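Local atomic coordinates of kinesin-like protein (Caenorhabditis elegans, PDB entry 5X3E), a protein that probably acts as a kinesin-6 motor that couples ATP hydrolysis to movement along microtubules, captured here in the apo state. Residues D34-V39 with Q365-L370; C330-A335 with H393-Y398; R371-S376 with E382-R387. All coordinates share one frame; numbering follows the deposited sequence.

Contact 1 (D34-V39 with Q365-L370); sequences DSIEVV and QCIEVL
Ile36, just before strand 37-42, faces Ile367 of helix 350-375 with their CA atoms 7.9 Å apart, a spacing that keeps the backbones separate and gives the contact to side chains. Ile36 divides its two branches between two helix residues. Its longer branch is fully extended (chi1 177°, chi2 178°), which carries CD1 out to the helix, where it lies 3.8 Å from Ile367 CB and 4.1 Å from Ile367 CD1. The two isoleucines meet at about a right angle, so that one methyl end rests on the flank of the other side chain. The shorter branch, CG2, sits 4.0 Å from CD2 of Leu370, one helical turn further on. Val38 adds a looser touch, its CG2 4.5 Å from Ile367 CD1. All four side chains are buried and the interface between them is wholly apolar. The arrangement is helix-on-sheet packing of the kinesin motor domain, a P-loop NTPase fold. Strand 404-411 runs parallel to strand 37-42 and pairs with Glu37 and Val39 through its backbone; its Met407 also touches Ile367, so helix 350-375 rests on both neighbouring strands, while Phe427 from a loop meets the same isoleucine.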
# COMPACT_ATOMS: atom_id res chain seq x y z
N ASP A 34 16.28 -6.76 5.74
CA ASP A 34 15.25 -5.78 5.41
C ASP A 34 14.23 -5.73 6.55
O ASP A 34 13.13 -6.28 6.47
CB ASP A 34 14.61 -6.12 4.06
CG ASP A 34 14.00 -7.51 4.03
OD1 ASP A 34 13.17 -7.78 3.14
OD2 ASP A 34 14.36 -8.33 4.90
N SER A 35 14.61 -5.04 7.61
CA SER A 35 13.72 -4.82 8.74
C SER A 35 12.73 -3.71 8.39
O SER A 35 12.77 -3.12 7.31
CB SER A 35 14.53 -4.48 9.99
OG SER A 35 15.49 -5.49 10.25
N ILE A 36 11.82 -3.41 9.32
CA ILE A 36 10.91 -2.30 9.09
C ILE A 36 11.69 -1.00 9.17
O ILE A 36 12.57 -0.82 10.03
CB ILE A 36 9.75 -2.32 10.10
CG1 ILE A 36 8.85 -1.10 9.88
CG2 ILE A 36 10.26 -2.37 11.53
CD1 ILE A 36 7.65 -1.05 10.79
N GLU A 37 11.39 -0.09 8.25
CA GLU A 37 11.96 1.25 8.27
C GLU A 37 10.83 2.26 8.41
O GLU A 37 9.76 2.10 7.82
CB GLU A 37 12.78 1.54 7.01
CG GLU A 37 13.59 2.83 7.09
CD GLU A 37 14.20 3.25 5.77
OE1 GLU A 37 15.27 3.89 5.80
OE2 GLU A 37 13.62 2.93 4.70
N VAL A 38 11.08 3.30 9.20
CA VAL A 38 10.14 4.40 9.37
C VAL A 38 10.83 5.67 8.91
O VAL A 38 11.92 6.01 9.39
CB VAL A 38 9.66 4.54 10.82
CG1 VAL A 38 8.68 5.68 10.95
CG2 VAL A 38 9.02 3.24 11.29
N VAL A 39 10.20 6.38 7.97
CA VAL A 39 10.72 7.65 7.48
C VAL A 39 9.65 8.71 7.73
O VAL A 39 8.48 8.41 7.95
CB VAL A 39 11.11 7.61 5.99
CG1 VAL A 39 12.04 6.44 5.71
CG2 VAL A 39 9.87 7.56 5.10
N GLN A 365 1.75 -0.79 18.65
CA GLN A 365 2.18 -1.92 19.46
C GLN A 365 2.76 -3.04 18.60
O GLN A 365 3.75 -3.68 18.98
CB GLN A 365 1.01 -2.45 20.29
CG GLN A 365 0.36 -1.40 21.19
CD GLN A 365 -0.93 -1.89 21.82
OE1 GLN A 365 -1.24 -3.08 21.78
NE2 GLN A 365 -1.69 -0.97 22.41
N CYS A 366 2.17 -3.28 17.43
CA CYS A 366 2.60 -4.40 16.61
C CYS A 366 3.97 -4.17 15.99
O CYS A 366 4.80 -5.09 15.96
CB CYS A 366 1.55 -4.71 15.54
SG CYS A 366 0.12 -5.59 16.22
N ILE A 367 4.25 -2.96 15.49
CA ILE A 367 5.58 -2.73 14.92
C ILE A 367 6.64 -2.68 16.02
O ILE A 367 7.81 -2.95 15.75
CB ILE A 367 5.68 -1.45 14.06
CG1 ILE A 367 5.94 -0.22 14.93
CG2 ILE A 367 4.44 -1.24 13.20
CD1 ILE A 367 6.47 0.95 14.17
N GLU A 368 6.25 -2.35 17.25
CA GLU A 368 7.20 -2.40 18.36
C GLU A 368 7.53 -3.84 18.72
O GLU A 368 8.69 -4.16 18.99
CB GLU A 368 6.65 -1.64 19.57
CG GLU A 368 6.67 -0.13 19.38
CD GLU A 368 6.24 0.63 20.62
OE1 GLU A 368 7.04 0.73 21.57
OE2 GLU A 368 5.10 1.13 20.63
N VAL A 369 6.52 -4.72 18.72
CA VAL A 369 6.78 -6.14 18.88
C VAL A 369 7.60 -6.66 17.71
O VAL A 369 8.48 -7.52 17.87
CB VAL A 369 5.46 -6.92 19.05
CG1 VAL A 369 5.72 -8.41 19.14
CG2 VAL A 369 4.73 -6.44 20.29
N LEU A 370 7.32 -6.16 16.50
CA LEU A 370 8.07 -6.58 15.32
C LEU A 370 9.54 -6.21 15.44
O LEU A 370 10.42 -7.01 15.10
CB LEU A 370 7.48 -5.96 14.06
CG LEU A 370 8.27 -6.20 12.77
CD1 LEU A 370 8.35 -7.69 12.45
CD2 LEU A 370 7.67 -5.44 11.61

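Contact 2 (C330-A335 with H393-Y398); sequences CLVDLA and HLFKNY. With SO4 (sulfate ion), chain M.
Phe395 pushes the far end of its ring against Cys330 and Val332, two alternate residues of strand 325-333 whose side chains leave the same side of the sheet. Val332 CG2 lies 3.4 Å from Phe395 CZ, and Cys330 SG is equally near to Phe395 CE1. The sulfur is 4.7 Å from the ring centroid and 70° off the ring normal, an oblique sulfur-aromatic contact. With SG anti to the backbone N (chi1 178°), Cys330 brings its sulfur obliquely to the CE1/CZ end of the ring. One face of that ring has Leu394 CG above it, offset toward the rim. Tyr398 closes the buried part more loosely, its OH 4.3 Å from Cys330 CB and weakly hydrogen-bonded to Gln328 on the same strand.

Away from the sheet, the packing gives way to charge. Phe395 occupies the N-cap position between the short helices 390-394 and 396-399, and nearby His393 and Lys396 are partly exposed and hold a sulfate ion, probably from the crystallisation liquor. The anion lies at the edge of the imidazole: His393 NE2 makes weak bonds to O3 at 3.0 Å and to O2 at 3.3 Å, the second the straighter at 166°. Lys396 NZ reaches that O2 at 3.5 Å, also weakly. His248 also bonds the ion, and the Arg387 guanidinium lies against it, though at a modelled distance too short to trust. A leucine in place of His393 would probably cost the sulfate its bonds from NE2, leaving the anion to its remaining basic partners.

The chemistry is thus two-sided: the Phe395 ring seats these helices on the central sheet, whereas their outer side is basic enough to collect an anion, which would be expected to favour a protonated imidazole.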
# COMPACT_ATOMS: atom_id res chain seq x y z
N CYS A 330 1.86 -3.54 -1.39
CA CYS A 330 0.64 -3.07 -0.75
C CYS A 330 0.87 -1.65 -0.22
O CYS A 330 1.77 -1.43 0.59
CB CYS A 330 0.23 -4.02 0.37
SG CYS A 330 -1.22 -3.46 1.25
N LEU A 331 0.04 -0.72 -0.68
CA LEU A 331 0.14 0.70 -0.34
C LEU A 331 -1.09 1.08 0.47
O LEU A 331 -2.22 0.95 -0.02
CB LEU A 331 0.25 1.56 -1.60
CG LEU A 331 1.45 1.26 -2.50
CD1 LEU A 331 1.27 1.94 -3.84
CD2 LEU A 331 2.74 1.72 -1.84
N VAL A 332 -0.88 1.54 1.70
CA VAL A 332 -1.96 1.78 2.65
C VAL A 332 -1.95 3.24 3.04
O VAL A 332 -0.93 3.76 3.53
CB VAL A 332 -1.83 0.89 3.90
CG1 VAL A 332 -2.97 1.15 4.87
CG2 VAL A 332 -1.77 -0.57 3.49
N ASP A 333 -3.08 3.91 2.84
CA ASP A 333 -3.25 5.31 3.22
C ASP A 333 -4.10 5.33 4.49
O ASP A 333 -5.33 5.25 4.43
CB ASP A 333 -3.89 6.11 2.09
CG ASP A 333 -3.90 7.60 2.35
OD1 ASP A 333 -3.23 8.03 3.31
OD2 ASP A 333 -4.58 8.34 1.61
N LEU A 334 -3.44 5.41 5.63
CA LEU A 334 -4.09 5.26 6.92
C LEU A 334 -5.06 6.40 7.19
O LEU A 334 -4.98 7.48 6.60
CB LEU A 334 -3.05 5.20 8.05
CG LEU A 334 -2.14 3.98 8.03
CD1 LEU A 334 -1.06 4.11 9.09
CD2 LEU A 334 -2.93 2.69 8.21
N ALA A 335 -6.01 6.13 8.08
CA ALA A 335 -6.89 7.18 8.56
C ALA A 335 -6.09 8.20 9.35
O ALA A 335 -5.03 7.90 9.91
CB ALA A 335 -8.00 6.59 9.43
N HIS A 393 -4.90 -7.17 11.57
CA HIS A 393 -5.09 -8.56 11.20
C HIS A 393 -4.78 -8.79 9.73
O HIS A 393 -4.16 -9.79 9.35
CB HIS A 393 -6.52 -8.98 11.54
CG HIS A 393 -6.78 -10.45 11.43
ND1 HIS A 393 -8.04 -10.95 11.20
CD2 HIS A 393 -5.96 -11.52 11.53
CE1 HIS A 393 -7.99 -12.27 11.15
NE2 HIS A 393 -6.73 -12.64 11.35
N LEU A 394 -5.19 -7.84 8.88
CA LEU A 394 -4.97 -7.97 7.44
C LEU A 394 -3.49 -8.01 7.07
O LEU A 394 -3.12 -8.60 6.06
CB LEU A 394 -5.67 -6.82 6.72
CG LEU A 394 -5.59 -6.76 5.20
CD1 LEU A 394 -6.16 -8.02 4.57
CD2 LEU A 394 -6.32 -5.52 4.70
N PHE A 395 -2.63 -7.41 7.90
CA PHE A 395 -1.19 -7.41 7.64
C PHE A 395 -0.44 -8.28 8.64
O PHE A 395 0.71 -7.98 9.00
CB PHE A 395 -0.66 -5.98 7.63
CG PHE A 395 -1.39 -5.08 6.67
CD1 PHE A 395 -1.36 -5.36 5.31
CD2 PHE A 395 -2.12 -4.00 7.12
CE1 PHE A 395 -2.05 -4.55 4.41
CE2 PHE A 395 -2.80 -3.19 6.23
CZ PHE A 395 -2.77 -3.47 4.87
N LYS A 396 -1.07 -9.37 9.08
CA LYS A 396 -0.44 -10.29 10.02
C LYS A 396 0.90 -10.79 9.49
O LYS A 396 1.90 -10.81 10.23
CB LYS A 396 -1.39 -11.45 10.33
CG LYS A 396 -0.71 -12.67 10.90
CD LYS A 396 -1.65 -13.86 10.94
CE LYS A 396 -0.94 -15.16 10.60
NZ LYS A 396 -1.89 -16.28 10.38
N ASN A 397 0.94 -11.21 8.23
CA ASN A 397 2.16 -11.78 7.66
C ASN A 397 3.32 -10.80 7.76
O ASN A 397 4.42 -11.16 8.20
CB ASN A 397 1.92 -12.20 6.21
CG ASN A 397 0.77 -13.18 6.08
OD1 ASN A 397 -0.20 -12.92 5.37
ND2 ASN A 397 0.88 -14.31 6.76
N TYR A 398 3.10 -9.55 7.34
CA TYR A 398 4.14 -8.53 7.42
C TYR A 398 4.57 -8.28 8.87
O TYR A 398 5.76 -8.21 9.17
CB TYR A 398 3.64 -7.22 6.78
CG TYR A 398 3.36 -7.30 5.30
CD1 TYR A 398 2.06 -7.48 4.84
CD2 TYR A 398 4.38 -7.18 4.37
CE1 TYR A 398 1.79 -7.54 3.48
CE2 TYR A 398 4.12 -7.24 3.00
CZ TYR A 398 2.82 -7.42 2.57
OH TYR A 398 2.55 -7.48 1.22
S SO4 M . -6.57 -16.09 11.22
O1 SO4 M . -7.32 -15.86 9.98
O2 SO4 M . -5.22 -15.54 11.11
O3 SO4 M . -7.29 -15.46 12.32
O4 SO4 M . -6.47 -17.52 11.47

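Contact 3 (R371-S376 with E382-R387); sequences RRNQKS and EQVPYR. With SO4 (sulfate ion), chain K; SO4 (sulfate ion), chain M.
Asn373, in the last turns of helix 350-375, grips Glu382 of the returning chain in a helix-loop connection of the kinesin motor domain. Its carboxamide bonds the backbone of this one residue twice. As acceptor, Asn373 OD1 takes the N-H of Glu382 at 3.0 Å, the donor tilted 16° from the plane of the Asn373 amide carbonyl. As donor, Asn373 ND2 reaches Glu382 O at 3.1 Å; this bond is the straighter, at 158°, and lies in the plane of the Glu382 carbonyl. Both the N-H and the C=O of Glu382 are therefore satisfied by one side chain, and the pair of bonds fixes the rotation of the amide, telling its oxygen from its nitrogen.

The charged pair beside it is weaker. Arg372 NH1 and Glu382 OE2 form a salt bridge at 3.5 Å, with the guanidinium and carboxylate planes turned 44° apart, so the groups do not lie flat together. Glu368 offers the same arginine a second, long and weak ion pair.

Further along, Pro385 centres an inverse gamma turn, after which the backbone N of Arg387 makes a weak bond to one sulfate. The Arg387 guanidinium meets the other sulfate at its edge, and one face of it lies against Tyr386 CE1. The Val384 side chain touches Cys366 and Val369 of the helix, and its CG2 comes 4.0 Å from Asn373 ND2.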
# COMPACT_ATOMS: atom_id res chain seq x y z
N ARG A 371 9.83 -5.00 15.92
CA ARG A 371 11.21 -4.57 16.08
C ARG A 371 11.96 -5.44 17.07
O ARG A 371 13.11 -5.83 16.84
CB ARG A 371 11.27 -3.11 16.51
CG ARG A 371 11.08 -2.12 15.39
CD ARG A 371 10.80 -0.75 15.98
NE ARG A 371 10.71 0.29 14.97
CZ ARG A 371 10.06 1.43 15.14
NH1 ARG A 371 9.43 1.67 16.29
NH2 ARG A 371 10.03 2.34 14.18
N ARG A 372 11.33 -5.76 18.21
CA ARG A 372 12.00 -6.57 19.21
C ARG A 372 12.26 -7.98 18.68
O ARG A 372 13.31 -8.57 18.95
CB ARG A 372 11.17 -6.64 20.49
CG ARG A 372 10.79 -5.29 21.06
CD ARG A 372 10.11 -5.44 22.41
NE ARG A 372 9.50 -4.19 22.86
CZ ARG A 372 8.19 -3.95 22.85
NH1 ARG A 372 7.36 -4.89 22.41
NH2 ARG A 372 7.72 -2.79 23.27
N ASN A 373 11.30 -8.53 17.92
CA ASN A 373 11.50 -9.86 17.36
C ASN A 373 12.65 -9.88 16.36
O ASN A 373 13.36 -10.89 16.25
CB ASN A 373 10.22 -10.36 16.69
CG ASN A 373 9.14 -10.76 17.70
OD1 ASN A 373 9.44 -11.16 18.82
ND2 ASN A 373 7.89 -10.65 17.29
N GLN A 374 12.86 -8.79 15.63
CA GLN A 374 13.93 -8.78 14.64
C GLN A 374 15.32 -8.79 15.28
O GLN A 374 16.30 -9.09 14.59
CB GLN A 374 13.79 -7.56 13.72
CG GLN A 374 12.60 -7.65 12.77
CD GLN A 374 12.32 -6.35 12.03
OE1 GLN A 374 12.66 -5.27 12.51
NE2 GLN A 374 11.70 -6.45 10.86
N LYS A 375 15.42 -8.48 16.57
CA LYS A 375 16.69 -8.53 17.28
C LYS A 375 16.84 -9.79 18.12
O LYS A 375 17.94 -10.07 18.61
CB LYS A 375 16.85 -7.30 18.18
CG LYS A 375 16.61 -5.97 17.48
CD LYS A 375 16.51 -4.84 18.49
CE LYS A 375 16.14 -3.53 17.81
NZ LYS A 375 15.93 -2.43 18.80
N SER A 376 15.76 -10.55 18.30
CA SER A 376 15.73 -11.69 19.20
C SER A 376 16.12 -12.98 18.47
O SER A 376 16.38 -12.99 17.27
CB SER A 376 14.35 -11.82 19.84
OG SER A 376 14.29 -12.94 20.71
N GLU A 382 8.20 -12.84 20.96
CA GLU A 382 6.89 -12.56 21.53
C GLU A 382 5.81 -12.41 20.48
O GLU A 382 6.06 -12.03 19.33
CB GLU A 382 6.93 -11.32 22.42
CG GLU A 382 7.70 -10.15 21.86
CD GLU A 382 7.70 -8.97 22.82
OE1 GLU A 382 6.82 -8.93 23.69
OE2 GLU A 382 8.59 -8.11 22.70
N GLN A 383 4.58 -12.71 20.90
CA GLN A 383 3.42 -12.70 20.02
C GLN A 383 3.12 -11.28 19.56
O GLN A 383 3.23 -10.32 20.32
CB GLN A 383 2.22 -13.30 20.75
CG GLN A 383 0.90 -13.26 19.99
CD GLN A 383 0.87 -14.22 18.82
OE1 GLN A 383 0.52 -13.84 17.70
NE2 GLN A 383 1.24 -15.47 19.07
N VAL A 384 2.72 -11.15 18.29
CA VAL A 384 2.28 -9.88 17.73
C VAL A 384 0.78 -9.78 17.95
O VAL A 384 0.04 -10.68 17.51
CB VAL A 384 2.62 -9.78 16.24
CG1 VAL A 384 2.16 -8.45 15.67
CG2 VAL A 384 4.11 -9.97 16.02
N PRO A 385 0.28 -8.74 18.63
CA PRO A 385 -1.15 -8.62 18.95
C PRO A 385 -1.99 -8.18 17.75
O PRO A 385 -2.76 -7.22 17.82
CB PRO A 385 -1.16 -7.58 20.08
CG PRO A 385 0.03 -6.72 19.78
CD PRO A 385 1.08 -7.64 19.23
N TYR A 386 -1.86 -8.91 16.64
CA TYR A 386 -2.46 -8.46 15.39
C TYR A 386 -3.97 -8.62 15.36
O TYR A 386 -4.62 -8.01 14.50
CB TYR A 386 -1.84 -9.17 14.19
CG TYR A 386 -1.92 -10.68 14.22
CD1 TYR A 386 -3.08 -11.35 13.84
CD2 TYR A 386 -0.82 -11.44 14.61
CE1 TYR A 386 -3.15 -12.74 13.87
CE2 TYR A 386 -0.88 -12.82 14.64
CZ TYR A 386 -2.05 -13.46 14.27
OH TYR A 386 -2.10 -14.83 14.30
N ARG A 387 -4.56 -9.40 16.26
CA ARG A 387 -6.01 -9.60 16.22
C ARG A 387 -6.79 -8.46 16.87
O ARG A 387 -8.02 -8.44 16.75
CB ARG A 387 -6.38 -10.92 16.90
CG ARG A 387 -5.84 -12.13 16.18
CD ARG A 387 -6.25 -13.43 16.85
NE ARG A 387 -5.66 -14.56 16.15
CZ ARG A 387 -6.17 -15.11 15.05
NH1 ARG A 387 -7.29 -14.62 14.53
NH2 ARG A 387 -5.56 -16.14 14.47
S SO4 K . -3.99 -11.31 20.21
O1 SO4 K . -3.39 -11.14 18.88
O2 SO4 K . -3.80 -10.10 21.00
O3 SO4 K . -5.42 -11.57 20.07
O4 SO4 K . -3.35 -12.43 20.89
S SO4 M . -6.57 -16.09 11.22
O1 SO4 M . -7.32 -15.86 9.98
O2 SO4 M . -5.22 -15.54 11.11
O3 SO4 M . -7.29 -15.46 12.32
O4 SO4 M . -6.47 -17.52 11.47

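Overall arrangement
Contacts 1 and 2 are buried and apolar where their segments meet, though contact 2 has a basic outer side, and both pack helical elements on the central sheet: contact 1 through strand 37-42, contact 2 nearer the centre of the chain through strand 325-333. Contact 3 lies further out, about 21 Å from the chain centre to its own centre, and there backbone-directed hydrogen bonds and a weak salt bridge replace hydrocarbon packing. It shares helix 350-375 with contact 1, and Val38 packs against Arg371 where the two meet. In sequence, contact 3 is nested inside the loop that contact 2 closes. Residues 382-387 and 393-398 also meet at one sulfate, which His393 bonds weakly and the Arg387 guanidinium approaches.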